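PDB 3UQZ: DNA processing protein DprA from Streptococcus pneumoniae, which binds single-stranded DNA cooperatively, protects it from nucleases and helps load the RecA recombinase onto it during natural transformation. Local coordinates for residues K2-N5 with Y6-Y9; T17-Q20 with I21-V24; E34-L37 with G38-A41; P49-F52 with M53-Y56; F74-D78 with D79-W83. All coordinates share one frame; numbering follows the deposited sequence.

Interaction 1 of 5, residues K2-N5 with Y6-Y9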
loop_
_atom_site.group_PDB
_atom_site.type_symbol
_atom_site.label_atom_id
_atom_site.label_comp_id
_atom_site.label_asym_id
_atom_site.label_seq_id
_atom_site.Cartn_x
_atom_site.Cartn_y
_atom_site.Cartn_z
ATOM N N LYS A 2 -38.392 28.932 -23.693
ATOM C CA LYS A 2 -36.939 28.806 -23.811
ATOM C C LYS A 2 -36.385 28.481 -22.426
ATOM O O LYS A 2 -36.606 29.249 -21.486
ATOM C CB LYS A 2 -36.323 30.108 -24.388
ATOM C CG LYS A 2 -34.793 30.141 -24.477
ATOM C CD LYS A 2 -34.254 29.481 -25.740
ATOM C CE LYS A 2 -32.751 29.537 -25.799
ATOM N NZ LYS A 2 -32.234 28.950 -27.060
ATOM N N ILE A 3 -35.698 27.328 -22.289
ATOM C CA ILE A 3 -35.100 26.931 -21.010
ATOM C C ILE A 3 -33.761 27.651 -20.836
ATOM O O ILE A 3 -32.770 27.295 -21.480
ATOM C CB ILE A 3 -34.987 25.390 -20.787
ATOM C CG1 ILE A 3 -36.300 24.654 -21.140
ATOM C CG2 ILE A 3 -34.541 25.079 -19.345
ATOM C CD1 ILE A 3 -36.124 23.158 -21.430
ATOM N N THR A 4 -33.761 28.693 -19.992
ATOM C CA THR A 4 -32.581 29.501 -19.643
ATOM C C THR A 4 -32.035 28.977 -18.303
ATOM O O THR A 4 -32.637 28.054 -17.735
ATOM C CB THR A 4 -32.978 30.998 -19.536
ATOM O OG1 THR A 4 -34.001 31.158 -18.558
ATOM C CG2 THR A 4 -33.434 31.588 -20.847
ATOM N N ASN A 5 -30.926 29.564 -17.779
ATOM C CA ASN A 5 -30.378 29.147 -16.480
ATOM C C ASN A 5 -31.378 29.405 -15.355
ATOM O O ASN A 5 -31.504 28.568 -14.452
ATOM C CB ASN A 5 -29.032 29.802 -16.176
ATOM C CG ASN A 5 -27.882 29.336 -17.037
ATOM O OD1 ASN A 5 -28.019 28.448 -17.903
ATOM N ND2 ASN A 5 -26.717 29.963 -16.832
ATOM N N TYR A 6 -32.132 30.530 -15.440
ATOM C CA TYR A 6 -33.186 30.861 -14.468
ATOM C C TYR A 6 -34.290 29.795 -14.492
ATOM O O TYR A 6 -34.815 29.434 -13.433
ATOM C CB TYR A 6 -33.784 32.265 -14.728
ATOM C CG TYR A 6 -35.030 32.535 -13.912
ATOM C CD1 TYR A 6 -34.949 32.822 -12.554
ATOM C CD2 TYR A 6 -36.299 32.413 -14.477
ATOM C CE1 TYR A 6 -36.095 32.992 -11.779
ATOM C CE2 TYR A 6 -37.452 32.578 -13.711
ATOM C CZ TYR A 6 -37.346 32.882 -12.368
ATOM O OH TYR A 6 -38.482 33.071 -11.624
ATOM N N GLU A 7 -34.644 29.309 -15.700
ATOM C CA GLU A 7 -35.679 28.292 -15.862
ATOM C C GLU A 7 -35.237 26.963 -15.291
ATOM O O GLU A 7 -36.047 26.298 -14.638
ATOM C CB GLU A 7 -36.151 28.177 -17.313
ATOM C CG GLU A 7 -36.907 29.399 -17.810
ATOM C CD GLU A 7 -38.280 29.641 -17.212
ATOM O OE1 GLU A 7 -38.860 28.702 -16.620
ATOM O OE2 GLU A 7 -38.779 30.781 -17.350
ATOM N N ILE A 8 -33.935 26.619 -15.452
ATOM C CA ILE A 8 -33.339 25.409 -14.873
ATOM C C ILE A 8 -33.546 25.452 -13.344
ATOM O O ILE A 8 -34.077 24.495 -12.775
ATOM C CB ILE A 8 -31.845 25.246 -15.283
ATOM C CG1 ILE A 8 -31.714 24.860 -16.785
ATOM C CG2 ILE A 8 -31.162 24.219 -14.403
ATOM C CD1 ILE A 8 -30.309 25.020 -17.417
ATOM N N TYR A 9 -33.210 26.597 -12.710
ATOM C CA TYR A 9 -33.414 26.827 -11.277
ATOM C C TYR A 9 -34.892 26.717 -10.919
ATOM O O TYR A 9 -35.225 26.043 -9.939
ATOM C CB TYR A 9 -32.850 28.195 -10.852
ATOM C CG TYR A 9 -32.826 28.413 -9.353
ATOM C CD1 TYR A 9 -32.200 27.502 -8.506
ATOM C CD2 TYR A 9 -33.407 29.545 -8.781
ATOM C CE1 TYR A 9 -32.177 27.695 -7.124
ATOM C CE2 TYR A 9 -33.382 29.752 -7.401
ATOM C CZ TYR A 9 -32.765 28.824 -6.579
ATOM O OH TYR A 9 -32.732 29.016 -5.221
#

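Interaction 2 of 5, residues T17-Q20 with I21-V24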
loop_
_atom_site.group_PDB
_atom_site.type_symbol
_atom_site.label_atom_id
_atom_site.label_comp_id
_atom_site.label_asym_id
_atom_site.label_seq_id
_atom_site.Cartn_x
_atom_site.Cartn_y
_atom_site.Cartn_z
ATOM N N THR A 17 -35.839 16.705 -10.177
ATOM C CA THR A 17 -34.504 16.285 -9.734
ATOM C C THR A 17 -33.498 16.626 -10.824
ATOM O O THR A 17 -33.878 16.808 -11.984
ATOM C CB THR A 17 -34.437 14.779 -9.421
ATOM O OG1 THR A 17 -34.612 14.040 -10.625
ATOM C CG2 THR A 17 -35.424 14.343 -8.367
ATOM N N ASN A 18 -32.211 16.674 -10.456
ATOM C CA ASN A 18 -31.111 16.934 -11.381
ATOM C C ASN A 18 -31.129 15.955 -12.557
ATOM O O ASN A 18 -30.958 16.385 -13.697
ATOM C CB ASN A 18 -29.796 16.844 -10.643
ATOM C CG ASN A 18 -28.659 17.369 -11.441
ATOM O OD1 ASN A 18 -28.360 18.558 -11.387
ATOM N ND2 ASN A 18 -28.010 16.494 -12.207
ATOM N N GLN A 19 -31.348 14.645 -12.283
ATOM C CA GLN A 19 -31.438 13.638 -13.345
ATOM C C GLN A 19 -32.618 13.935 -14.272
ATOM O O GLN A 19 -32.464 13.828 -15.492
ATOM C CB GLN A 19 -31.548 12.213 -12.780
ATOM C CG GLN A 19 -30.292 11.365 -12.967
ATOM C CD GLN A 19 -29.781 11.278 -14.391
ATOM O OE1 GLN A 19 -30.542 11.247 -15.371
ATOM N NE2 GLN A 19 -28.466 11.212 -14.531
ATOM N N GLN A 20 -33.781 14.342 -13.698
ATOM C CA GLN A 20 -34.972 14.682 -14.481
ATOM C C GLN A 20 -34.719 15.871 -15.415
ATOM O O GLN A 20 -35.109 15.800 -16.585
ATOM C CB GLN A 20 -36.193 14.916 -13.577
ATOM C CG GLN A 20 -36.757 13.622 -13.000
ATOM C CD GLN A 20 -37.732 13.823 -11.859
ATOM O OE1 GLN A 20 -37.782 14.876 -11.198
ATOM N NE2 GLN A 20 -38.500 12.779 -11.578
ATOM N N ILE A 21 -34.018 16.931 -14.926
ATOM C CA ILE A 21 -33.667 18.114 -15.736
ATOM C C ILE A 21 -32.651 17.738 -16.828
ATOM O O ILE A 21 -32.749 18.231 -17.954
ATOM C CB ILE A 21 -33.247 19.331 -14.866
ATOM C CG1 ILE A 21 -34.411 19.750 -13.932
ATOM C CG2 ILE A 21 -32.782 20.517 -15.741
ATOM C CD1 ILE A 21 -34.033 20.306 -12.674
ATOM N N LEU A 22 -31.716 16.819 -16.507
ATOM C CA LEU A 22 -30.740 16.297 -17.456
ATOM C C LEU A 22 -31.425 15.634 -18.654
ATOM O O LEU A 22 -31.014 15.902 -19.776
ATOM C CB LEU A 22 -29.758 15.330 -16.776
ATOM C CG LEU A 22 -28.365 15.896 -16.487
ATOM C CD1 LEU A 22 -27.640 15.052 -15.461
ATOM C CD2 LEU A 22 -27.539 16.044 -17.776
ATOM N N LYS A 23 -32.493 14.820 -18.425
ATOM C CA LYS A 23 -33.289 14.182 -19.492
ATOM C C LYS A 23 -33.936 15.254 -20.376
ATOM O O LYS A 23 -33.868 15.145 -21.601
ATOM C CB LYS A 23 -34.395 13.276 -18.915
ATOM C CG LYS A 23 -33.908 11.930 -18.421
ATOM C CD LYS A 23 -35.071 11.061 -17.977
ATOM C CE LYS A 23 -34.587 9.834 -17.246
ATOM N NZ LYS A 23 -34.279 10.102 -15.812
ATOM N N VAL A 24 -34.534 16.304 -19.743
ATOM C CA VAL A 24 -35.202 17.410 -20.430
ATOM C C VAL A 24 -34.211 18.133 -21.336
ATOM O O VAL A 24 -34.503 18.332 -22.517
ATOM C CB VAL A 24 -35.914 18.369 -19.435
ATOM C CG1 VAL A 24 -36.436 19.629 -20.125
ATOM C CG2 VAL A 24 -37.042 17.663 -18.685
#

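Interaction 3 of 5, residues E34-L37 with G38-A41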
loop_
_atom_site.group_PDB
_atom_site.type_symbol
_atom_site.label_atom_id
_atom_site.label_comp_id
_atom_site.label_asym_id
_atom_site.label_seq_id
_atom_site.Cartn_x
_atom_site.Cartn_y
_atom_site.Cartn_z
ATOM N N GLU A 34 -36.138 24.980 -26.705
ATOM C CA GLU A 34 -37.458 25.573 -26.914
ATOM C C GLU A 34 -38.463 24.428 -26.818
ATOM O O GLU A 34 -38.639 23.671 -27.776
ATOM C CB GLU A 34 -37.503 26.264 -28.289
ATOM C CG GLU A 34 -38.532 27.370 -28.394
ATOM C CD GLU A 34 -38.097 28.725 -27.869
ATOM O OE1 GLU A 34 -37.000 29.195 -28.252
ATOM O OE2 GLU A 34 -38.888 29.346 -27.120
ATOM N N LEU A 35 -39.043 24.248 -25.622
ATOM C CA LEU A 35 -39.986 23.168 -25.297
ATOM C C LEU A 35 -41.185 23.725 -24.557
ATOM O O LEU A 35 -41.021 24.674 -23.800
ATOM C CB LEU A 35 -39.296 22.127 -24.374
ATOM C CG LEU A 35 -38.156 21.283 -24.961
ATOM C CD1 LEU A 35 -37.389 20.581 -23.868
ATOM C CD2 LEU A 35 -38.677 20.253 -25.933
ATOM N N LEU A 36 -42.388 23.174 -24.761
ATOM C CA LEU A 36 -43.478 23.675 -23.936
ATOM C C LEU A 36 -43.639 22.874 -22.650
ATOM O O LEU A 36 -43.256 21.708 -22.610
ATOM C CB LEU A 36 -44.790 24.075 -24.640
ATOM C CG LEU A 36 -45.424 23.210 -25.712
ATOM C CD1 LEU A 36 -45.932 21.915 -25.145
ATOM C CD2 LEU A 36 -46.602 23.935 -26.291
ATOM N N LEU A 37 -44.145 23.517 -21.594
ATOM C CA LEU A 37 -44.263 22.972 -20.241
ATOM C C LEU A 37 -44.819 21.568 -20.107
ATOM O O LEU A 37 -44.315 20.799 -19.286
ATOM C CB LEU A 37 -44.969 23.960 -19.314
ATOM C CG LEU A 37 -44.759 23.792 -17.810
ATOM C CD1 LEU A 37 -43.291 23.962 -17.404
ATOM C CD2 LEU A 37 -45.570 24.791 -17.069
ATOM N N GLY A 38 -45.817 21.237 -20.927
ATOM C CA GLY A 38 -46.427 19.914 -20.967
ATOM C C GLY A 38 -45.451 18.855 -21.431
ATOM O O GLY A 38 -45.496 17.723 -20.947
ATOM N N ASP A 39 -44.545 19.227 -22.352
ATOM C CA ASP A 39 -43.497 18.341 -22.860
ATOM C C ASP A 39 -42.393 18.175 -21.817
ATOM O O ASP A 39 -41.957 17.050 -21.582
ATOM C CB ASP A 39 -42.925 18.854 -24.189
ATOM C CG ASP A 39 -43.893 18.753 -25.356
ATOM O OD1 ASP A 39 -44.630 17.733 -25.437
ATOM O OD2 ASP A 39 -43.872 19.657 -26.222
ATOM N N ILE A 40 -41.983 19.280 -21.150
ATOM C CA ILE A 40 -40.983 19.248 -20.079
ATOM C C ILE A 40 -41.445 18.256 -19.003
ATOM O O ILE A 40 -40.668 17.378 -18.625
ATOM C CB ILE A 40 -40.673 20.665 -19.512
ATOM C CG1 ILE A 40 -39.965 21.549 -20.565
ATOM C CG2 ILE A 40 -39.856 20.588 -18.202
ATOM C CD1 ILE A 40 -39.834 23.052 -20.212
ATOM N N ALA A 41 -42.731 18.343 -18.588
ATOM C CA ALA A 41 -43.349 17.463 -17.585
ATOM C C ALA A 41 -43.301 15.999 -18.009
ATOM O O ALA A 41 -43.069 15.115 -17.179
ATOM C CB ALA A 41 -44.791 17.880 -17.347
#

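Interaction 4 of 5, residues P49-F52 with M53-Y56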
loop_
_atom_site.group_PDB
_atom_site.type_symbol
_atom_site.label_atom_id
_atom_site.label_comp_id
_atom_site.label_asym_id
_atom_site.label_seq_id
_atom_site.Cartn_x
_atom_site.Cartn_y
_atom_site.Cartn_z
ATOM N N PRO A 49 -46.937 14.608 -13.222
ATOM C CA PRO A 49 -46.725 15.797 -14.069
ATOM C C PRO A 49 -47.622 16.981 -13.722
ATOM O O PRO A 49 -47.164 18.120 -13.804
ATOM C CB PRO A 49 -47.009 15.274 -15.484
ATOM C CG PRO A 49 -46.827 13.804 -15.403
ATOM C CD PRO A 49 -47.340 13.449 -14.046
ATOM N N ALA A 50 -48.882 16.713 -13.310
ATOM C CA ALA A 50 -49.862 17.728 -12.919
ATOM C C ALA A 50 -49.401 18.492 -11.681
ATOM O O ALA A 50 -49.624 19.705 -11.602
ATOM C CB ALA A 50 -51.207 17.076 -12.653
ATOM N N VAL A 51 -48.735 17.785 -10.725
ATOM C CA VAL A 51 -48.228 18.394 -9.492
ATOM C C VAL A 51 -47.013 19.270 -9.763
ATOM O O VAL A 51 -46.868 20.326 -9.134
ATOM C CB VAL A 51 -48.073 17.424 -8.284
ATOM C CG1 VAL A 51 -46.677 16.814 -8.205
ATOM C CG2 VAL A 51 -48.411 18.138 -6.982
ATOM N N PHE A 52 -46.163 18.851 -10.728
ATOM C CA PHE A 52 -45.000 19.639 -11.126
ATOM C C PHE A 52 -45.460 20.962 -11.767
ATOM O O PHE A 52 -44.992 22.035 -11.370
ATOM C CB PHE A 52 -44.068 18.838 -12.069
ATOM C CG PHE A 52 -43.316 19.685 -13.074
ATOM C CD1 PHE A 52 -42.318 20.563 -12.664
ATOM C CD2 PHE A 52 -43.638 19.639 -14.423
ATOM C CE1 PHE A 52 -41.646 21.363 -13.587
ATOM C CE2 PHE A 52 -42.966 20.442 -15.346
ATOM C CZ PHE A 52 -41.971 21.293 -14.922
HETATM N N MSE A 53 -46.379 20.868 -12.757
HETATM C CA MSE A 53 -46.931 22.007 -13.493
HETATM C C MSE A 53 -47.642 22.986 -12.568
HETATM O O MSE A 53 -47.424 24.190 -12.693
HETATM C CB MSE A 53 -47.854 21.526 -14.600
HETATM C CG MSE A 53 -47.132 20.764 -15.691
HETATM SE SE MSE A 53 -48.252 20.461 -17.249
HETATM C CE MSE A 53 -48.320 22.370 -17.816
ATOM N N GLU A 54 -48.405 22.455 -11.579
ATOM C CA GLU A 54 -49.102 23.232 -10.552
ATOM C C GLU A 54 -48.068 24.064 -9.819
ATOM O O GLU A 54 -48.148 25.286 -9.871
ATOM C CB GLU A 54 -49.848 22.300 -9.574
ATOM C CG GLU A 54 -50.737 23.016 -8.569
ATOM C CD GLU A 54 -51.345 22.125 -7.502
ATOM O OE1 GLU A 54 -50.584 21.583 -6.667
ATOM O OE2 GLU A 54 -52.591 21.985 -7.489
ATOM N N ARG A 55 -47.055 23.401 -9.218
ATOM C CA ARG A 55 -45.942 24.019 -8.479
ATOM C C ARG A 55 -45.206 25.076 -9.297
ATOM O O ARG A 55 -44.920 26.152 -8.767
ATOM C CB ARG A 55 -44.971 22.951 -7.957
ATOM C CG ARG A 55 -45.524 22.151 -6.784
ATOM C CD ARG A 55 -44.487 21.238 -6.174
ATOM N NE ARG A 55 -43.330 21.979 -5.667
ATOM C CZ ARG A 55 -42.270 21.418 -5.095
ATOM N NH1 ARG A 55 -42.213 20.100 -4.937
ATOM N NH2 ARG A 55 -41.259 22.166 -4.675
ATOM N N TYR A 56 -44.960 24.797 -10.599
ATOM C CA TYR A 56 -44.309 25.736 -11.514
ATOM C C TYR A 56 -45.116 27.046 -11.617
ATOM O O TYR A 56 -44.546 28.135 -11.507
ATOM C CB TYR A 56 -44.107 25.098 -12.905
ATOM C CG TYR A 56 -43.385 25.994 -13.891
ATOM C CD1 TYR A 56 -42.012 25.874 -14.100
ATOM C CD2 TYR A 56 -44.075 26.964 -14.618
ATOM C CE1 TYR A 56 -41.344 26.697 -15.005
ATOM C CE2 TYR A 56 -43.415 27.799 -15.519
ATOM C CZ TYR A 56 -42.050 27.663 -15.707
ATOM O OH TYR A 56 -41.405 28.495 -16.584
#

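Interaction 5 of 5, residues F74-D78 with D79-W83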
loop_
_atom_site.group_PDB
_atom_site.type_symbol
_atom_site.label_atom_id
_atom_site.label_comp_id
_atom_site.label_asym_id
_atom_site.label_seq_id
_atom_site.Cartn_x
_atom_site.Cartn_y
_atom_site.Cartn_z
ATOM N N PHE A 74 -23.685 29.187 -13.612
ATOM C CA PHE A 74 -23.431 28.604 -14.927
ATOM C C PHE A 74 -24.069 27.222 -14.956
ATOM O O PHE A 74 -24.197 26.583 -13.906
ATOM C CB PHE A 74 -21.931 28.570 -15.293
ATOM C CG PHE A 74 -21.050 27.636 -14.491
ATOM C CD1 PHE A 74 -20.772 26.349 -14.950
ATOM C CD2 PHE A 74 -20.482 28.048 -13.283
ATOM C CE1 PHE A 74 -19.980 25.474 -14.198
ATOM C CE2 PHE A 74 -19.683 27.172 -12.536
ATOM C CZ PHE A 74 -19.433 25.894 -13.003
ATOM N N SER A 75 -24.523 26.784 -16.140
ATOM C CA SER A 75 -25.198 25.495 -16.303
ATOM C C SER A 75 -24.459 24.599 -17.284
ATOM O O SER A 75 -23.541 25.057 -17.965
ATOM C CB SER A 75 -26.635 25.707 -16.776
ATOM O OG SER A 75 -26.685 26.172 -18.116
ATOM N N ILE A 76 -24.918 23.343 -17.406
ATOM C CA ILE A 76 -24.399 22.351 -18.345
ATOM C C ILE A 76 -24.572 22.812 -19.824
ATOM O O ILE A 76 -23.963 22.228 -20.715
ATOM C CB ILE A 76 -25.006 20.949 -18.024
ATOM C CG1 ILE A 76 -24.131 19.786 -18.588
ATOM C CG2 ILE A 76 -26.485 20.851 -18.416
ATOM C CD1 ILE A 76 -24.201 18.449 -17.808
ATOM N N LEU A 77 -25.375 23.873 -20.069
ATOM C CA LEU A 77 -25.620 24.459 -21.398
ATOM C C LEU A 77 -24.540 25.481 -21.778
ATOM O O LEU A 77 -24.309 25.714 -22.965
ATOM C CB LEU A 77 -27.020 25.117 -21.477
ATOM C CG LEU A 77 -28.272 24.209 -21.233
ATOM C CD1 LEU A 77 -29.564 25.030 -21.273
ATOM C CD2 LEU A 77 -28.362 23.021 -22.219
ATOM N N ASP A 78 -23.874 26.072 -20.770
ATOM C CA ASP A 78 -22.816 27.068 -20.932
ATOM C C ASP A 78 -21.468 26.485 -21.331
ATOM O O ASP A 78 -21.137 25.361 -20.960
ATOM C CB ASP A 78 -22.706 27.952 -19.678
ATOM C CG ASP A 78 -23.968 28.766 -19.389
ATOM O OD1 ASP A 78 -24.603 29.252 -20.359
ATOM O OD2 ASP A 78 -24.319 28.919 -18.203
ATOM N N ASP A 79 -20.697 27.273 -22.096
ATOM C CA ASP A 79 -19.372 26.950 -22.640
ATOM C C ASP A 79 -18.327 26.701 -21.554
ATOM O O ASP A 79 -17.423 25.889 -21.751
ATOM C CB ASP A 79 -18.862 28.086 -23.564
ATOM C CG ASP A 79 -19.918 28.786 -24.406
ATOM O OD1 ASP A 79 -20.782 29.487 -23.820
ATOM O OD2 ASP A 79 -19.841 28.691 -25.651
ATOM N N CYS A 80 -18.432 27.426 -20.431
ATOM C CA CYS A 80 -17.486 27.345 -19.326
ATOM C C CYS A 80 -17.602 26.061 -18.499
ATOM O O CYS A 80 -16.680 25.744 -17.734
ATOM C CB CYS A 80 -17.573 28.588 -18.449
ATOM S SG CYS A 80 -19.045 28.644 -17.408
ATOM N N TYR A 81 -18.723 25.339 -18.627
ATOM C CA TYR A 81 -18.923 24.101 -17.890
ATOM C C TYR A 81 -17.796 23.101 -18.256
ATOM O O TYR A 81 -17.616 22.808 -19.448
ATOM C CB TYR A 81 -20.323 23.518 -18.165
ATOM C CG TYR A 81 -20.746 22.441 -17.190
ATOM C CD1 TYR A 81 -21.566 22.736 -16.108
ATOM C CD2 TYR A 81 -20.354 21.114 -17.373
ATOM C CE1 TYR A 81 -21.993 21.739 -15.234
ATOM C CE2 TYR A 81 -20.755 20.114 -16.490
ATOM C CZ TYR A 81 -21.579 20.432 -15.426
ATOM O OH TYR A 81 -21.985 19.442 -14.568
ATOM N N PRO A 82 -16.989 22.643 -17.247
ATOM C CA PRO A 82 -15.870 21.729 -17.561
ATOM C C PRO A 82 -16.291 20.354 -18.071
ATOM O O PRO A 82 -17.174 19.710 -17.501
ATOM C CB PRO A 82 -15.044 21.686 -16.272
ATOM C CG PRO A 82 -15.940 22.135 -15.220
ATOM C CD PRO A 82 -17.054 22.943 -15.801
ATOM N N TRP A 83 -15.646 19.925 -19.166
ATOM C CA TRP A 83 -15.923 18.685 -19.878
ATOM C C TRP A 83 -15.772 17.421 -19.064
ATOM O O TRP A 83 -16.520 16.481 -19.303
ATOM C CB TRP A 83 -15.121 18.617 -21.184
ATOM C CG TRP A 83 -15.594 19.540 -22.280
ATOM C CD1 TRP A 83 -16.659 20.396 -22.241
ATOM C CD2 TRP A 83 -15.018 19.676 -23.589
ATOM N NE1 TRP A 83 -16.768 21.069 -23.435
ATOM C CE2 TRP A 83 -15.785 20.635 -24.287
ATOM C CE3 TRP A 83 -13.940 19.058 -24.253
ATOM C CZ2 TRP A 83 -15.511 20.986 -25.618
ATOM C CZ3 TRP A 83 -13.683 19.396 -25.571
ATOM C CH2 TRP A 83 -14.461 20.349 -26.239
#

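Interaction 1 of 5, residues K2-N5 with Y6-Y9
Ile3 and Ile8 form the tightly packed side of this helix start: CG2 of Ile3 lies 3.8 Å from CG1 of Ile8, and the two side chains cross at about a right angle. The same methyl also rests on CB of Glu7. It can do so because CG2 is the branch of Ile3 that stands anti to the backbone N, while CG1 leads off toward Leu35 and helix 18-28. Ile8 lies against the start of the helix, its CG1 3.5 Å from Thr4 O, and its chain lies alongside that of Asn5. Two backbone bonds begin the helix. Ile8 N donates to Thr4 O at 3.0 Å, and Tyr9 N to Asn5 O at 3.1 Å with an N-H...O angle of 166°.

The side occupied by Lys2 and Thr4 is looser and solvent-exposed. With chi1 at 58°, Thr4 OG1 sits between its own backbone N and carbonyl carbon and turns to the start of the helix, where it accepts from Glu7 N. At 3.5 Å between Glu7 N and Thr4 OG1 this bond is weak. Glu7 CG lies next to the same hydroxyl and 3.7 Å from Lys2 O, and its bent chain carries OE1 away to Tyr56 OH. Lys2 leads off too, its NZ bonded to Asp32 O, and Asn5 OD1 reaches Ser75 OG at the end of strand 73-75. A threonine whose hydroxyl takes up an N-H of the first turn is the classic N-cap, here opening helix 5-13 of the sterile alpha motif (SAM) domain.

Interaction 2 of 5, residues T17-Q20 with I21-V24
Thr17 N donates to Gln20 OE1 at 2.9 Å, almost straight at 173°, and Gln20 N returns a bond to Thr17 OG1 at 3.2 Å. This reciprocal pair is a capping box that closes the start of helix 18-28, with Thr17 as the N-cap. The glutamine reaches back because its chain is extended beyond CG, which sits beside the backbone N.

Behind the box, Thr17 O takes the N-H of Ile21 at 2.9 Å. The donor lies nearly in line with the C=O bond, and the N-H...O angle is 159°. Ile21 also lays its hydrocarbon against the same carbonyl, with CG1 and CD1 each 3.6 Å from Thr17 O. The next bonds, Leu22 N to Asn18 O, Lys23 N to Gln19 O and Val24 N to Gln20 O, repeat the i to i+4 pattern of a regular alpha helix.

Along the flank, Leu22 CD1 lies 3.6 Å from Asn18 ND2 and somewhat farther from Gln19 NE2. Lys23 bends at its last torsion, leaving NZ 3.9 Å from Gln19 OE1, a distance that shows proximity and no hydrogen bond. Asn18, standing with CG anti to its backbone N, has its amide held from outside: OD1 accepts from Val93 N, and ND2 donates to Ala91 O and Asp90 OD1. The turn is thus tied to the segment leading into strand 94-99, while Ile21 packs on Leu11 and Lys12 of helix 5-13.

Interaction 3 of 5, residues E34-L37 with G38-A41
Gly38, in the first turn of helix 37-43, follows Leu37, and its N lies near Leu36 O at an angle too poor for a hydrogen bond. Asp39 comes next. Its N-H does reach Leu36 O, at 2.8 Å, but the approach is bent, 131° at the hydrogen, and the donor stands above the carbonyl plane. The aspartate carboxylate turns back along the same residue, OD2 lying beside CD1 of Leu36. Ile40 N is the second donor to Leu36 O, at 3.1 Å and straighter, so this one carbonyl holds two N-H groups of the first turn. On the buried side Ile40 CG1 meets CB of Leu35, 3.9 Å away, and the pair packs with Val24 of helix 18-28. Ala41 then continues the helical pattern, its N bonded to Leu37 O at 3.0 Å and its CB 3.5 Å from that oxygen.

The N-cap residue, Leu36, has only hydrocarbon in its side chain and so gives the first-turn N-H groups no side-chain cap. Its backbone oxygen accepts from both Asp39 N and Ile40 N. The negative carboxylate of Asp39, near the N-terminal end of the helix, would probably interact favourably with the helix dipole.

Interaction 4 of 5, residues P49-F52 with M53-Y56
Met53, built as selenomethionine, sets the base of its side chain against Pro49 O and the Phe52 ring in a regular alpha-helical turn of helix 49-58, part of the SAM domain. The backbone shows this plainly: Met53 N donates to Pro49 O at 3.0 Å with an N-H...O angle of 170°, and Glu54 N to Ala50 O and Arg55 N to Val51 O follow at the same i to i+4 spacing. From the root of the Met53 side chain, CB lies 3.6 Å from Pro49 O. CG comes next, beside the backbone N (chi1 -66°), which places it close to the same oxygen and 3.9 Å from Phe52 CD2. Beyond it the chain bends at the selenium, and the terminal CE leaves this turn to pack on Leu37 of helix 37-43.

Phe52 is buried; its ring lies obliquely beside Met53 N and packs on Ala41 of helix 37-43, Ser14 and Leu16. Arg55 keeps its CB and CG close to Val51 O, while Val51 and Glu54 lie on the exposed surface with only a distant approach, CG2 to OE1 at 4.1 Å. Tyr56 is buried too; CG anti to the backbone N carries its ring off this turn to Leu37, with Lys10 in a cation-pi contact. Its backbone N closes the turn at 2.9 Å from Phe52 O, lying in the plane of that carbonyl.

Interaction 5 of 5, residues F74-D78 with D79-W83
Phe74 and Tyr81 bring their rings together where edge strand 73-75 of the Rossmann-fold domain runs into two type I beta turns, Ser75 to Asp78 and Asp78 to Tyr81. The planes stand at 64° with centroids 6.0 Å apart, so the pair is oblique. The closest approach is Phe74 CE1 to Tyr81 CD1, 3.7 Å, with the tyrosine carbon at the edge of the phenylalanine ring. Tyr81 stands with CG anti to its backbone N (chi1 -165°), which swings the ring back beneath the first turn. One of its faces is then met by Ile76: the CA lies 3.9 Å from the ring centroid, a CH-pi contact, and CG1 and CD1 run on beside CE2. The far end of the ring is fixed by a bond from OH to Pro92 O.

Cys80 SG approaches Phe74 from another direction, 4.3 Å from its ring centroid and 38° off the normal, an oblique sulfur-aromatic contact. The first turn is braced by Asp78, whose OD2 accepts from Ser75 N at 3.0 Å and also from Asn5 ND2. In the second turn, Tyr81 N reaches Asp78 O by a weak bond of 3.4 Å.

Interactions 1 to 4 belong to the SAM domain, and interaction 5 to the edge of the Rossmann-fold domain. Three of them are helix starts: interactions 1 (weakly) and 2 add a threonine hydroxyl cap to the backbone bonds, which Leu36 of interaction 3 cannot supply, though its O takes two N-H groups. Interaction 4, mostly exposed, is a plain helical turn whose buried Phe52 and Tyr56 face helix 37-43 of interaction 3. The apolar centre is shared by interactions 1, 2 and 3, where Ile3 CD1 lies 3.8 Å from Val24 CG1 and near Ile40 CD1. Interaction 5 differs in its aromatic chemistry and joins the domains through interaction 1 by both polar bonds and packing and through Leu22 of interaction 2 by packing.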